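Glycoside hydrolase family 81 (Clostridium thermocellum, PDB 6FOP) probably hydrolyses beta-1,3-glucans such as laminarin, as a family 81 glycoside hydrolase linked to the cellulosome of this bacterium. Local coordinates at residues A[25-31]-A[101-107]; A[147-153]-A[164-168]; A[342-346]-A[371-376]; A[570-574]-A[601-606]. Residue numbers count along the deposited sequence, not the author numbering.

Contact 1: residues A[25-31]-A[101-107]; sequences IYKTSNL and DARADKI. With MG (magnesium ion), chain Y.
Residues 25-31 form an irregular loop that docks along strand 103-107, an outermost strand of its antiparallel sheet, through a single beta bridge pairing Lys-27 with Ala-104 (CA-CA 4.5 Å). Two backbone hydrogen bonds fix it: Ala-104 N to Tyr-26 O, 2.9 Å, and Thr-28 N to Ala-104 O, 2.9 Å. Beyond it, Thr-28 to Leu-31 make a type I turn, within which Thr-28 OG1 (chi1 p) accepts from Asn-30 N at 3.0 Å, an ST turn. Among polar side chains, Asp-105 OD1 (chi1 t) takes Thr-28 OG1 at 2.6 Å and Asn-30 ND2 at 2.8 Å; Arg-103 NH1 reaches Lys-27 O at 3.0 Å, while its NE forms a salt bridge with Asp-101 OD2 at 3.0 Å. Apolar contacts come from Leu-31, CD2 to Ala-104 CB 4.3 Å and CD1 to Ile-107 CG1 4.4 Å. Ala-102 O binds magnesium at 2.2 Å, joined by Ile-44, Asn-47 and Tyr-49. Asp-105 thus holds the turn by hydrogen bonds through OD1, while OD2 salt-bridges Lys-124 of the same sheet.

Contact 2: residues A[147-153]-A[164-168]; sequences FSGTPTV and GVTIN. With MG (magnesium ion), chain B.
Two backbone hydrogen bonds pair Thr-152 with Thr-166: Thr-166 N donates to Thr-152 O at 2.8 Å and Thr-152 N to Thr-166 O at 3.0 Å. This is an antiparallel hydrogen-bonded pair, CA-CA 5.0 Å. The next pair, Val-153 with Val-165, is non-hydrogen-bonded at CA-CA 4.5 Å, and CA-H...O contacts flank it, Val-165 CA to Thr-152 O at 3.1 Å and Val-153 CA to Gly-164 O at 3.4 Å. At the other end of 147-153, Phe-147 O binds magnesium at 2.4 Å, together with two waters at 2.3 Å each and Asp-146; one of these waters also donates a hydrogen bond to Gly-149 O at 3.1 Å. Between metal and strand the chain makes an inverse gamma turn centred on Ser-148, then passes Gly-149 at phi 98°, psi -159°, where a CB would jam against the preceding carbonyl.

The two threonines lie on one face of the sheet, Thr-152 CB to Thr-166 CB 4.1 Å, and the valines on the other, Val-153 CG2 to Val-165 CG1 4.2 Å. Pro-151 CB meets Val-165 CB at 4.0 Å. Ile-167 (chi1 t, chi2 p) tucks CD1 into the bend, 3.5 Å from Ser-148 O, and Phe-147 (chi1 m) brings CE2 to 3.9 Å from Val-165 CG2. Strands 152-155 and 162-167 form a beta hairpin at the edge of an antiparallel sheet.

Contact 3: residues A[342-346]-A[371-376]; sequences FGKHL and FMKSSL
Three rings, Phe-342, His-345 and Phe-371, cluster between two helical segments whose axes come no closer than 11.5 Å. Phe-342 and Phe-371 (both chi1 t) lie nearly parallel, planes at 19°, but are slid so far apart that they barely overlap: centroids 5.9 Å, CZ to CZ 3.8 Å. His-345 (chi1 t) stands at 90° to Phe-371, its CD2 3.6 Å from Phe-371 CE2, while its NE2 is hydrogen-bonded to Ala-331. The edge of the Phe-342 ring meets Ser-375, CZ to CB 3.5 Å. Both segments are regular helix, running near antiparallel at 151° (signed crossing angle -151°), and belong to consecutive helices, 339-359 and 362-379, an antiparallel helical hairpin in the family 81 C-terminal domain. The closest CA atoms are those of Leu-346 and Met-372, at 6.6 Å. Leu-346 (m, t) sends CD1 to 3.9 Å from Leu-376 CD2 and CD2 to 3.5 Å from Ser-375 OG. That hydroxyl (chi1 p) donates back to Phe-371 O at 2.8 Å. Helix 416-433 packs on Leu-376 through Phe-423 and on Met-372 through Ala-426.

Contact 4: residues A[570-574]-A[601-606]; sequences NSEKH and EMLREC. With NI (nickel (II) ion), chain C.
Segments 570-574 and 601-606 are both helical, running near antiparallel, 149° between their directions, with axes 9.0 Å apart at closest. Asn-570, at the start of its helix, faces Cys-606, at the end of the other, CA to CA 5.6 Å. His-574 (chi1 m), Glu-601 (chi1 t) and Glu-605 (chi1 m) converge on a nickel ion, NE2 of His-574 at 2.1 Å, OE2 of Glu-601 at 2.0 Å and OE1 of Glu-605 at 1.9 Å; His-562 completes the four protein ligands. This is a mixed histidine-glutamate metal site, with Glu-601 and Glu-605 an i, i+4 pair of ligands on one helix. Each of the three has a second, hydrogen-bonded partner: Asn-598 for His-574 ND1, Asn-550 for Glu-601 OE1 and His-549 for Glu-605 OE2. Over one face of the His-574 ring sits Met-602 CB, 3.7 Å from the centroid and 6° off the normal, a CH-pi contact. Further along, Met-602 CG lies 3.7 Å from Ser-571 CA, and Cys-606 SG is 3.7 Å from Asn-570 CB. The nickel thus bridges short helix 570-575 and the C-terminal end of helix 592-606, while Gln-618 of helix 615-622 touches both His-574 and Met-602.

Contacts 1 and 2 involve opposite edge strands of one eight-stranded antiparallel sheet, 103-107 and 152-155, with centres 31 Å apart; each is partly buried, relies on backbone pairing and holds a magnesium ion through a main-chain carbonyl. Their additions differ: a carboxylate and a guanidinium fasten the loop of contact 1, whereas contact 2 continues with apolar packing. Contacts 3 and 4 belong to the helical C-terminal domain, their nearest atoms about 10 Å apart, and join near-antiparallel helices by side chains. Contact 3 is buried and essentially aromatic and aliphatic; partly buried contact 4 gathers histidine and glutamate side chains around nickel.

Contact 1: residues A[25-31]-A[101-107]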
loop_
_atom_site.group_PDB
_atom_site.type_symbol
_atom_site.label_atom_id
_atom_site.label_comp_id
_atom_site.label_asym_id
_atom_site.label_seq_id
_atom_site.Cartn_x
_atom_site.Cartn_y
_atom_site.Cartn_z
ATOM N N ILE A 25 -14.689 -19.696 0.483
ATOM C CA ILE A 25 -13.618 -19.026 1.219
ATOM C C ILE A 25 -12.893 -20.067 2.056
ATOM O O ILE A 25 -13.481 -20.683 2.950
ATOM C CB ILE A 25 -14.119 -17.879 2.107
ATOM C CG1 ILE A 25 -14.955 -16.888 1.285
ATOM C CG2 ILE A 25 -12.924 -17.130 2.713
ATOM C CD1 ILE A 25 -15.474 -15.697 2.057
ATOM N N TYR A 26 -11.607 -20.271 1.759
ATOM C CA TYR A 26 -10.791 -21.285 2.422
ATOM C C TYR A 26 -10.273 -20.698 3.740
ATOM O O TYR A 26 -9.125 -20.265 3.885
ATOM C CB TYR A 26 -9.680 -21.814 1.480
ATOM C CG TYR A 26 -10.231 -22.679 0.385
ATOM C CD1 TYR A 26 -10.471 -24.041 0.604
ATOM C CD2 TYR A 26 -10.544 -22.142 -0.879
ATOM C CE1 TYR A 26 -11.008 -24.838 -0.396
ATOM C CE2 TYR A 26 -11.078 -22.941 -1.888
ATOM C CZ TYR A 26 -11.299 -24.291 -1.639
ATOM O OH TYR A 26 -11.817 -25.098 -2.621
ATOM N N LYS A 27 -11.198 -20.686 4.703
ATOM C CA LYS A 27 -10.961 -20.220 6.051
ATOM C C LYS A 27 -11.507 -21.271 7.023
ATOM O O LYS A 27 -12.371 -22.086 6.663
ATOM C CB LYS A 27 -11.613 -18.847 6.315
ATOM C CG LYS A 27 -13.125 -18.808 6.170
ATOM C CD LYS A 27 -13.661 -17.430 6.511
ATOM C CE LYS A 27 -15.079 -17.230 6.016
ATOM N NZ LYS A 27 -16.035 -18.074 6.758
ATOM N N THR A 28 -10.988 -21.233 8.238
ATOM C CA THR A 28 -11.528 -22.042 9.322
ATOM C C THR A 28 -12.616 -21.291 10.044
ATOM O O THR A 28 -12.808 -20.104 9.834
ATOM C CB THR A 28 -10.472 -22.415 10.407
ATOM O OG1 THR A 28 -10.193 -21.239 11.182
ATOM C CG2 THR A 28 -9.190 -22.954 9.778
ATOM N N SER A 29 -13.292 -21.979 10.958
ATOM C CA SER A 29 -14.314 -21.345 11.791
ATOM C C SER A 29 -13.750 -20.298 12.763
ATOM O O SER A 29 -14.504 -19.527 13.331
ATOM C CB SER A 29 -15.099 -22.401 12.572
ATOM O OG SER A 29 -14.232 -23.155 13.390
ATOM N N ASN A 30 -12.436 -20.276 12.972
ATOM C CA ASN A 30 -11.840 -19.264 13.831
ATOM C C ASN A 30 -11.689 -17.892 13.180
ATOM O O ASN A 30 -11.476 -16.922 13.893
ATOM C CB ASN A 30 -10.496 -19.746 14.376
ATOM C CG ASN A 30 -10.652 -20.964 15.271
ATOM O OD1 ASN A 30 -11.515 -20.985 16.163
ATOM N ND2 ASN A 30 -9.814 -21.976 15.054
ATOM N N LEU A 31 -11.746 -17.820 11.854
ATOM C CA LEU A 31 -11.586 -16.542 11.155
ATOM C C LEU A 31 -12.977 -15.922 11.024
ATOM O O LEU A 31 -13.761 -16.313 10.163
ATOM C CB LEU A 31 -10.907 -16.737 9.799
ATOM C CG LEU A 31 -10.438 -15.443 9.129
ATOM C CD1 LEU A 31 -9.179 -14.938 9.804
ATOM C CD2 LEU A 31 -10.198 -15.629 7.649
ATOM N N ASP A 101 -6.876 -29.310 1.613
ATOM C CA ASP A 101 -6.832 -27.856 1.353
ATOM C C ASP A 101 -5.931 -27.188 2.377
ATOM O O ASP A 101 -5.430 -27.864 3.283
ATOM C CB ASP A 101 -8.238 -27.237 1.356
ATOM C CG ASP A 101 -9.009 -27.432 2.664
ATOM O OD1 ASP A 101 -8.437 -27.318 3.756
ATOM O OD2 ASP A 101 -10.238 -27.637 2.590
ATOM N N ALA A 102 -5.738 -25.874 2.230
ATOM C CA ALA A 102 -5.118 -25.043 3.251
ATOM C C ALA A 102 -6.078 -23.900 3.493
ATOM O O ALA A 102 -6.515 -23.231 2.531
ATOM C CB ALA A 102 -3.777 -24.537 2.801
ATOM N N ARG A 103 -6.357 -23.641 4.775
ATOM C CA ARG A 103 -7.339 -22.635 5.185
ATOM C C ARG A 103 -6.743 -21.622 6.148
ATOM O O ARG A 103 -6.003 -21.975 7.061
ATOM C CB ARG A 103 -8.531 -23.283 5.861
ATOM C CG ARG A 103 -9.349 -24.141 4.899
ATOM C CD ARG A 103 -10.447 -24.932 5.571
ATOM N NE ARG A 103 -11.256 -25.609 4.549
ATOM C CZ ARG A 103 -12.413 -25.157 4.043
ATOM N NH1 ARG A 103 -12.976 -24.012 4.448
ATOM N NH2 ARG A 103 -13.027 -25.864 3.106
ATOM N N ALA A 104 -7.087 -20.340 5.965
ATOM C CA ALA A 104 -6.636 -19.315 6.910
ATOM C C ALA A 104 -7.431 -19.418 8.208
ATOM O O ALA A 104 -8.645 -19.476 8.189
ATOM C CB ALA A 104 -6.785 -17.918 6.323
ATOM N N ASP A 105 -6.703 -19.395 9.313
ATOM C CA ASP A 105 -7.256 -19.477 10.665
ATOM C C ASP A 105 -7.230 -18.138 11.418
ATOM O O ASP A 105 -8.149 -17.833 12.196
ATOM C CB ASP A 105 -6.470 -20.552 11.443
ATOM C CG ASP A 105 -7.094 -20.897 12.773
ATOM O OD1 ASP A 105 -8.151 -21.550 12.791
ATOM O OD2 ASP A 105 -6.498 -20.524 13.795
ATOM N N LYS A 106 -6.175 -17.358 11.181
ATOM C CA LYS A 106 -5.957 -16.063 11.834
ATOM C C LYS A 106 -5.084 -15.218 10.905
ATOM O O LYS A 106 -4.073 -15.698 10.390
ATOM C CB LYS A 106 -5.284 -16.241 13.202
ATOM C CG LYS A 106 -5.104 -14.971 14.017
ATOM C CD LYS A 106 -4.581 -15.209 15.434
ATOM C CE LYS A 106 -4.440 -13.898 16.216
ATOM N NZ LYS A 106 -3.909 -14.025 17.604
ATOM N N ILE A 107 -5.475 -13.960 10.690
ATOM C CA ILE A 107 -4.684 -13.020 9.894
ATOM C C ILE A 107 -4.491 -11.795 10.755
ATOM O O ILE A 107 -5.465 -11.162 11.182
ATOM C CB ILE A 107 -5.333 -12.684 8.551
ATOM C CG1 ILE A 107 -5.489 -13.943 7.690
ATOM C CG2 ILE A 107 -4.481 -11.645 7.832
ATOM C CD1 ILE A 107 -6.347 -13.762 6.444
HETATM MG MG MG Y . -6.422 -22.374 0.459
HETATM O O HOH W 1 -8.903 -15.309 13.628
#

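Contact 2: residues A[147-153]-A[164-168]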
loop_
_atom_site.group_PDB
_atom_site.type_symbol
_atom_site.label_atom_id
_atom_site.label_comp_id
_atom_site.label_asym_id
_atom_site.label_seq_id
_atom_site.Cartn_x
_atom_site.Cartn_y
_atom_site.Cartn_z
ATOM N N PHE A 147 13.162 -32.400 1.505
ATOM C CA PHE A 147 14.077 -31.440 0.859
ATOM C C PHE A 147 14.072 -31.579 -0.657
ATOM O O PHE A 147 13.776 -32.661 -1.202
ATOM C CB PHE A 147 15.512 -31.616 1.388
ATOM C CG PHE A 147 15.704 -31.114 2.786
ATOM C CD1 PHE A 147 15.410 -31.923 3.868
ATOM C CD2 PHE A 147 16.134 -29.801 3.012
ATOM C CE1 PHE A 147 15.562 -31.443 5.173
ATOM C CE2 PHE A 147 16.290 -29.315 4.300
ATOM C CZ PHE A 147 15.982 -30.130 5.381
ATOM N N SER A 148 14.370 -30.473 -1.334
ATOM C CA SER A 148 14.625 -30.484 -2.772
ATOM C C SER A 148 16.063 -30.948 -3.011
ATOM O O SER A 148 16.977 -30.135 -3.215
ATOM C CB SER A 148 14.373 -29.106 -3.367
ATOM O OG SER A 148 14.689 -29.116 -4.732
ATOM N N GLY A 149 16.248 -32.255 -3.007
ATOM C CA GLY A 149 17.585 -32.870 -2.966
ATOM C C GLY A 149 17.950 -33.266 -1.539
ATOM O O GLY A 149 17.092 -33.455 -0.693
ATOM N N THR A 150 19.235 -33.417 -1.274
ATOM C CA THR A 150 19.730 -33.931 0.009
ATOM C C THR A 150 20.408 -32.737 0.638
ATOM O O THR A 150 21.267 -32.171 0.018
ATOM C CB THR A 150 20.782 -35.061 -0.225
ATOM O OG1 THR A 150 20.143 -36.126 -0.920
ATOM C CG2 THR A 150 21.313 -35.589 1.073
ATOM N N PRO A 151 20.027 -32.345 1.858
ATOM C CA PRO A 151 20.752 -31.228 2.444
ATOM C C PRO A 151 22.114 -31.595 3.008
ATOM O O PRO A 151 22.328 -32.743 3.369
ATOM C CB PRO A 151 19.826 -30.789 3.582
ATOM C CG PRO A 151 19.132 -32.039 3.998
ATOM C CD PRO A 151 18.982 -32.874 2.754
ATOM N N THR A 152 23.016 -30.629 3.059
ATOM C CA THR A 152 24.228 -30.698 3.865
ATOM C C THR A 152 23.820 -30.440 5.295
ATOM O O THR A 152 23.088 -29.497 5.555
ATOM C CB THR A 152 25.215 -29.606 3.434
ATOM O OG1 THR A 152 25.530 -29.836 2.068
ATOM C CG2 THR A 152 26.521 -29.639 4.272
ATOM N N VAL A 153 24.301 -31.263 6.211
ATOM C CA VAL A 153 24.016 -31.070 7.616
ATOM C C VAL A 153 25.333 -30.525 8.196
ATOM O O VAL A 153 26.326 -31.233 8.303
ATOM C CB VAL A 153 23.568 -32.371 8.275
ATOM C CG1 VAL A 153 23.275 -32.119 9.746
ATOM C CG2 VAL A 153 22.313 -32.894 7.567
ATOM N N GLY A 164 21.408 -27.805 11.737
ATOM C CA GLY A 164 21.778 -26.760 10.794
ATOM C C GLY A 164 21.997 -27.407 9.446
ATOM O O GLY A 164 22.805 -28.338 9.339
ATOM N N VAL A 165 21.245 -26.963 8.438
ATOM C CA VAL A 165 21.292 -27.559 7.124
ATOM C C VAL A 165 21.527 -26.504 6.057
ATOM O O VAL A 165 21.247 -25.319 6.254
ATOM C CB VAL A 165 20.033 -28.397 6.800
ATOM C CG1 VAL A 165 19.844 -29.481 7.872
ATOM C CG2 VAL A 165 18.779 -27.542 6.687
ATOM N N THR A 166 22.028 -26.946 4.913
ATOM C CA THR A 166 22.225 -26.087 3.756
ATOM C C THR A 166 21.630 -26.809 2.570
ATOM O O THR A 166 21.962 -27.967 2.331
ATOM C CB THR A 166 23.696 -25.776 3.511
ATOM O OG1 THR A 166 24.326 -25.358 4.742
ATOM C CG2 THR A 166 23.841 -24.661 2.448
ATOM N N ILE A 167 20.737 -26.125 1.842
ATOM C CA ILE A 167 20.102 -26.656 0.637
ATOM C C ILE A 167 20.010 -25.545 -0.387
ATOM O O ILE A 167 19.614 -24.444 -0.025
ATOM C CB ILE A 167 18.734 -27.294 0.947
ATOM C CG1 ILE A 167 18.201 -28.092 -0.239
ATOM C CG2 ILE A 167 17.703 -26.289 1.426
ATOM C CD1 ILE A 167 18.884 -29.422 -0.405
ATOM N N ASN A 168 20.350 -25.809 -1.647
ATOM C CA ASN A 168 20.353 -24.763 -2.675
ATOM C C ASN A 168 21.176 -23.527 -2.275
ATOM O O ASN A 168 20.840 -22.401 -2.646
ATOM C CB ASN A 168 18.895 -24.360 -3.026
ATOM C CG ASN A 168 18.105 -25.508 -3.634
ATOM O OD1 ASN A 168 18.672 -26.342 -4.340
ATOM N ND2 ASN A 168 16.806 -25.568 -3.365
HETATM MG MG MG B . 13.227 -34.918 -0.854
HETATM O O HOH W 2 15.095 -35.272 -2.142
HETATM O O HOH W 3 12.831 -37.143 -0.278
#

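Contact 3: residues A[342-346]-A[371-376]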
loop_
_atom_site.group_PDB
_atom_site.type_symbol
_atom_site.label_atom_id
_atom_site.label_comp_id
_atom_site.label_asym_id
_atom_site.label_seq_id
_atom_site.Cartn_x
_atom_site.Cartn_y
_atom_site.Cartn_z
ATOM N N PHE A 342 -15.850 6.658 -13.719
ATOM C CA PHE A 342 -16.647 7.698 -13.077
ATOM C C PHE A 342 -15.771 8.407 -12.062
ATOM O O PHE A 342 -15.771 9.636 -11.963
ATOM C CB PHE A 342 -17.906 7.136 -12.430
ATOM C CG PHE A 342 -19.006 8.161 -12.326
ATOM C CD1 PHE A 342 -18.952 9.128 -11.375
ATOM C CD2 PHE A 342 -20.053 8.182 -13.241
ATOM C CE1 PHE A 342 -19.913 10.130 -11.321
ATOM C CE2 PHE A 342 -21.037 9.169 -13.187
ATOM C CZ PHE A 342 -20.950 10.144 -12.227
ATOM N N GLY A 343 -15.001 7.622 -11.300
ATOM C CA GLY A 343 -14.045 8.215 -10.384
ATOM C C GLY A 343 -13.069 9.163 -11.048
ATOM O O GLY A 343 -12.826 10.290 -10.566
ATOM N N LYS A 344 -12.438 8.706 -12.124
ATOM C CA LYS A 344 -11.492 9.574 -12.836
ATOM C C LYS A 344 -12.126 10.932 -13.174
ATOM O O LYS A 344 -11.488 11.966 -13.031
ATOM C CB LYS A 344 -10.943 8.935 -14.121
ATOM C CG LYS A 344 -9.865 7.872 -13.875
ATOM C CD LYS A 344 -9.256 7.312 -15.130
ATOM C CE LYS A 344 -8.395 8.263 -15.934
ATOM N NZ LYS A 344 -7.017 8.520 -15.421
ATOM N N HIS A 345 -13.388 10.899 -13.610
ATOM C CA HIS A 345 -14.094 12.129 -13.927
ATOM C C HIS A 345 -14.298 12.992 -12.677
ATOM O O HIS A 345 -14.092 14.205 -12.707
ATOM C CB HIS A 345 -15.417 11.794 -14.604
ATOM C CG HIS A 345 -16.205 12.994 -15.000
ATOM N ND1 HIS A 345 -15.902 13.732 -16.114
ATOM C CD2 HIS A 345 -17.268 13.598 -14.423
ATOM C CE1 HIS A 345 -16.741 14.741 -16.207
ATOM N NE2 HIS A 345 -17.581 14.685 -15.197
ATOM N N LEU A 346 -14.724 12.370 -11.578
ATOM C CA LEU A 346 -14.904 13.101 -10.317
ATOM C C LEU A 346 -13.592 13.735 -9.838
ATOM O O LEU A 346 -13.586 14.852 -9.320
ATOM C CB LEU A 346 -15.443 12.202 -9.223
ATOM C CG LEU A 346 -16.912 11.829 -9.366
ATOM C CD1 LEU A 346 -17.270 10.770 -8.311
ATOM C CD2 LEU A 346 -17.834 13.044 -9.225
ATOM N N PHE A 371 -22.606 18.756 -10.287
ATOM C CA PHE A 371 -22.382 17.402 -10.787
ATOM C C PHE A 371 -21.717 16.510 -9.734
ATOM O O PHE A 371 -22.100 15.354 -9.582
ATOM C CB PHE A 371 -21.601 17.362 -12.114
ATOM C CG PHE A 371 -21.641 16.000 -12.758
ATOM C CD1 PHE A 371 -22.769 15.603 -13.448
ATOM C CD2 PHE A 371 -20.613 15.087 -12.590
ATOM C CE1 PHE A 371 -22.864 14.356 -14.030
ATOM C CE2 PHE A 371 -20.695 13.833 -13.193
ATOM C CZ PHE A 371 -21.813 13.469 -13.901
ATOM N N MET A 372 -20.758 17.067 -9.001
ATOM C CA MET A 372 -20.110 16.305 -7.951
ATOM C C MET A 372 -21.135 15.855 -6.906
ATOM O O MET A 372 -21.203 14.683 -6.533
ATOM C CB MET A 372 -19.006 17.130 -7.283
ATOM C CG MET A 372 -17.819 17.350 -8.199
ATOM S SD MET A 372 -16.736 18.714 -7.685
ATOM C CE MET A 372 -15.947 17.987 -6.234
ATOM N N LYS A 373 -21.951 16.796 -6.428
ATOM C CA LYS A 373 -22.954 16.462 -5.432
ATOM C C LYS A 373 -24.000 15.519 -5.995
ATOM O O LYS A 373 -24.313 14.497 -5.369
ATOM C CB LYS A 373 -23.619 17.716 -4.876
ATOM C CG LYS A 373 -22.773 18.539 -3.914
ATOM C CD LYS A 373 -23.582 19.716 -3.357
ATOM C CE LYS A 373 -22.912 20.418 -2.198
ATOM N NZ LYS A 373 -23.792 21.500 -1.663
ATOM N N SER A 374 -24.616 15.843 -7.131
ATOM C CA SER A 374 -25.728 15.023 -7.611
ATOM C C SER A 374 -25.244 13.593 -7.903
ATOM O O SER A 374 -25.949 12.617 -7.616
ATOM C CB SER A 374 -26.414 15.648 -8.824
ATOM O OG SER A 374 -25.538 15.745 -9.944
ATOM N N SER A 375 -24.044 13.468 -8.461
ATOM C CA SER A 375 -23.573 12.134 -8.783
ATOM C C SER A 375 -23.198 11.346 -7.524
ATOM O O SER A 375 -23.530 10.174 -7.455
ATOM C CB SER A 375 -22.454 12.152 -9.809
ATOM O OG SER A 375 -21.292 12.716 -9.264
ATOM N N LEU A 376 -22.543 11.982 -6.546
ATOM C CA LEU A 376 -22.246 11.304 -5.288
ATOM C C LEU A 376 -23.531 10.906 -4.566
ATOM O O LEU A 376 -23.635 9.804 -4.036
ATOM C CB LEU A 376 -21.331 12.128 -4.384
ATOM C CG LEU A 376 -19.888 12.201 -4.857
ATOM C CD1 LEU A 376 -19.130 13.134 -3.950
ATOM C CD2 LEU A 376 -19.216 10.824 -4.944
#

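Contact 4: residues A[570-574]-A[601-606]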
loop_
_atom_site.group_PDB
_atom_site.type_symbol
_atom_site.label_atom_id
_atom_site.label_comp_id
_atom_site.label_asym_id
_atom_site.label_seq_id
_atom_site.Cartn_x
_atom_site.Cartn_y
_atom_site.Cartn_z
ATOM N N ASN A 570 6.602 4.288 -23.212
ATOM C CA ASN A 570 7.378 4.472 -21.991
ATOM C C ASN A 570 6.968 5.729 -21.216
ATOM O O ASN A 570 7.134 5.788 -19.989
ATOM C CB ASN A 570 8.886 4.402 -22.273
ATOM C CG ASN A 570 9.323 3.011 -22.678
ATOM O OD1 ASN A 570 9.504 2.685 -23.874
ATOM N ND2 ASN A 570 9.408 2.167 -21.713
ATOM N N SER A 571 6.374 6.701 -21.907
ATOM C CA SER A 571 5.733 7.814 -21.210
ATOM C C SER A 571 4.568 7.342 -20.338
ATOM O O SER A 571 4.442 7.774 -19.178
ATOM C CB SER A 571 5.300 8.894 -22.178
ATOM O OG SER A 571 4.677 9.943 -21.473
ATOM N N GLU A 572 3.709 6.486 -20.894
ATOM C CA GLU A 572 2.649 5.874 -20.095
ATOM C C GLU A 572 3.216 5.025 -18.941
ATOM O O GLU A 572 2.726 5.106 -17.817
ATOM C CB GLU A 572 1.701 5.044 -20.966
ATOM C CG GLU A 572 0.901 5.919 -21.927
ATOM C CD GLU A 572 0.193 5.110 -22.977
ATOM O OE1 GLU A 572 -0.955 4.700 -22.719
ATOM O OE2 GLU A 572 0.797 4.875 -24.058
ATOM N N LYS A 573 4.278 4.258 -19.207
ATOM C CA LYS A 573 4.833 3.424 -18.162
ATOM C C LYS A 573 5.303 4.261 -16.972
ATOM O O LYS A 573 5.070 3.888 -15.818
ATOM C CB LYS A 573 5.974 2.555 -18.685
ATOM C CG LYS A 573 5.536 1.513 -19.697
ATOM C CD LYS A 573 6.674 0.601 -20.116
ATOM C CE LYS A 573 6.237 -0.302 -21.254
ATOM N NZ LYS A 573 7.264 -1.296 -21.626
ATOM N N HIS A 574 5.952 5.393 -17.237
ATOM C CA HIS A 574 6.380 6.313 -16.176
ATOM C C HIS A 574 5.176 7.044 -15.535
ATOM O O HIS A 574 5.103 7.183 -14.306
ATOM C CB HIS A 574 7.393 7.308 -16.757
ATOM C CG HIS A 574 8.775 6.749 -16.854
ATOM N ND1 HIS A 574 9.831 7.254 -16.144
ATOM C CD2 HIS A 574 9.252 5.681 -17.522
ATOM C CE1 HIS A 574 10.907 6.544 -16.385
ATOM N NE2 HIS A 574 10.585 5.589 -17.226
ATOM N N GLU A 601 15.287 9.352 -18.704
ATOM C CA GLU A 601 15.209 7.924 -19.028
ATOM C C GLU A 601 13.988 7.654 -19.915
ATOM O O GLU A 601 14.052 6.921 -20.897
ATOM C CB GLU A 601 15.083 7.070 -17.766
ATOM C CG GLU A 601 14.673 5.631 -18.058
ATOM C CD GLU A 601 14.562 4.714 -16.857
ATOM O OE1 GLU A 601 15.579 4.496 -16.193
ATOM O OE2 GLU A 601 13.449 4.203 -16.592
ATOM N N MET A 602 12.852 8.219 -19.518
ATOM C CA MET A 602 11.607 8.068 -20.275
ATOM C C MET A 602 11.778 8.502 -21.745
ATOM O O MET A 602 11.370 7.778 -22.662
ATOM C CB MET A 602 10.480 8.844 -19.545
ATOM C CG MET A 602 9.128 8.869 -20.242
ATOM S SD MET A 602 8.966 10.097 -21.553
ATOM C CE MET A 602 9.243 11.593 -20.613
ATOM N N LEU A 603 12.433 9.636 -21.969
ATOM C CA LEU A 603 12.688 10.112 -23.331
ATOM C C LEU A 603 13.558 9.131 -24.121
ATOM O O LEU A 603 13.263 8.819 -25.293
ATOM C CB LEU A 603 13.354 11.486 -23.310
ATOM C CG LEU A 603 12.550 12.674 -22.795
ATOM C CD1 LEU A 603 13.394 13.924 -22.957
ATOM C CD2 LEU A 603 11.233 12.809 -23.547
ATOM N N ARG A 604 14.645 8.678 -23.487
ATOM C CA ARG A 604 15.536 7.721 -24.136
ATOM C C ARG A 604 14.792 6.451 -24.542
ATOM O O ARG A 604 14.961 5.920 -25.628
ATOM C CB ARG A 604 16.705 7.364 -23.229
ATOM C CG ARG A 604 17.760 8.435 -23.096
ATOM C CD ARG A 604 19.051 7.839 -22.547
ATOM N NE ARG A 604 18.852 7.238 -21.226
ATOM C CZ ARG A 604 18.821 7.905 -20.066
ATOM N NH1 ARG A 604 18.968 9.225 -20.023
ATOM N NH2 ARG A 604 18.646 7.240 -18.933
ATOM N N GLU A 605 13.949 5.970 -23.632
ATOM C CA GLU A 605 13.183 4.757 -23.876
ATOM C C GLU A 605 12.131 4.940 -24.960
ATOM O O GLU A 605 11.837 4.004 -25.699
ATOM C CB GLU A 605 12.566 4.249 -22.573
ATOM C CG GLU A 605 13.631 3.816 -21.579
ATOM C CD GLU A 605 13.149 3.627 -20.159
ATOM O OE1 GLU A 605 12.129 4.226 -19.718
ATOM O OE2 GLU A 605 13.866 2.932 -19.414
ATOM N N CYS A 606 11.534 6.137 -25.037
ATOM C CA CYS A 606 10.594 6.436 -26.113
ATOM C C CYS A 606 11.283 6.676 -27.463
ATOM O O CYS A 606 10.638 6.594 -28.496
ATOM C CB CYS A 606 9.731 7.665 -25.779
ATOM S SG CYS A 606 8.592 7.420 -24.415
HETATM NI NI NI C . 11.858 4.063 -17.793
#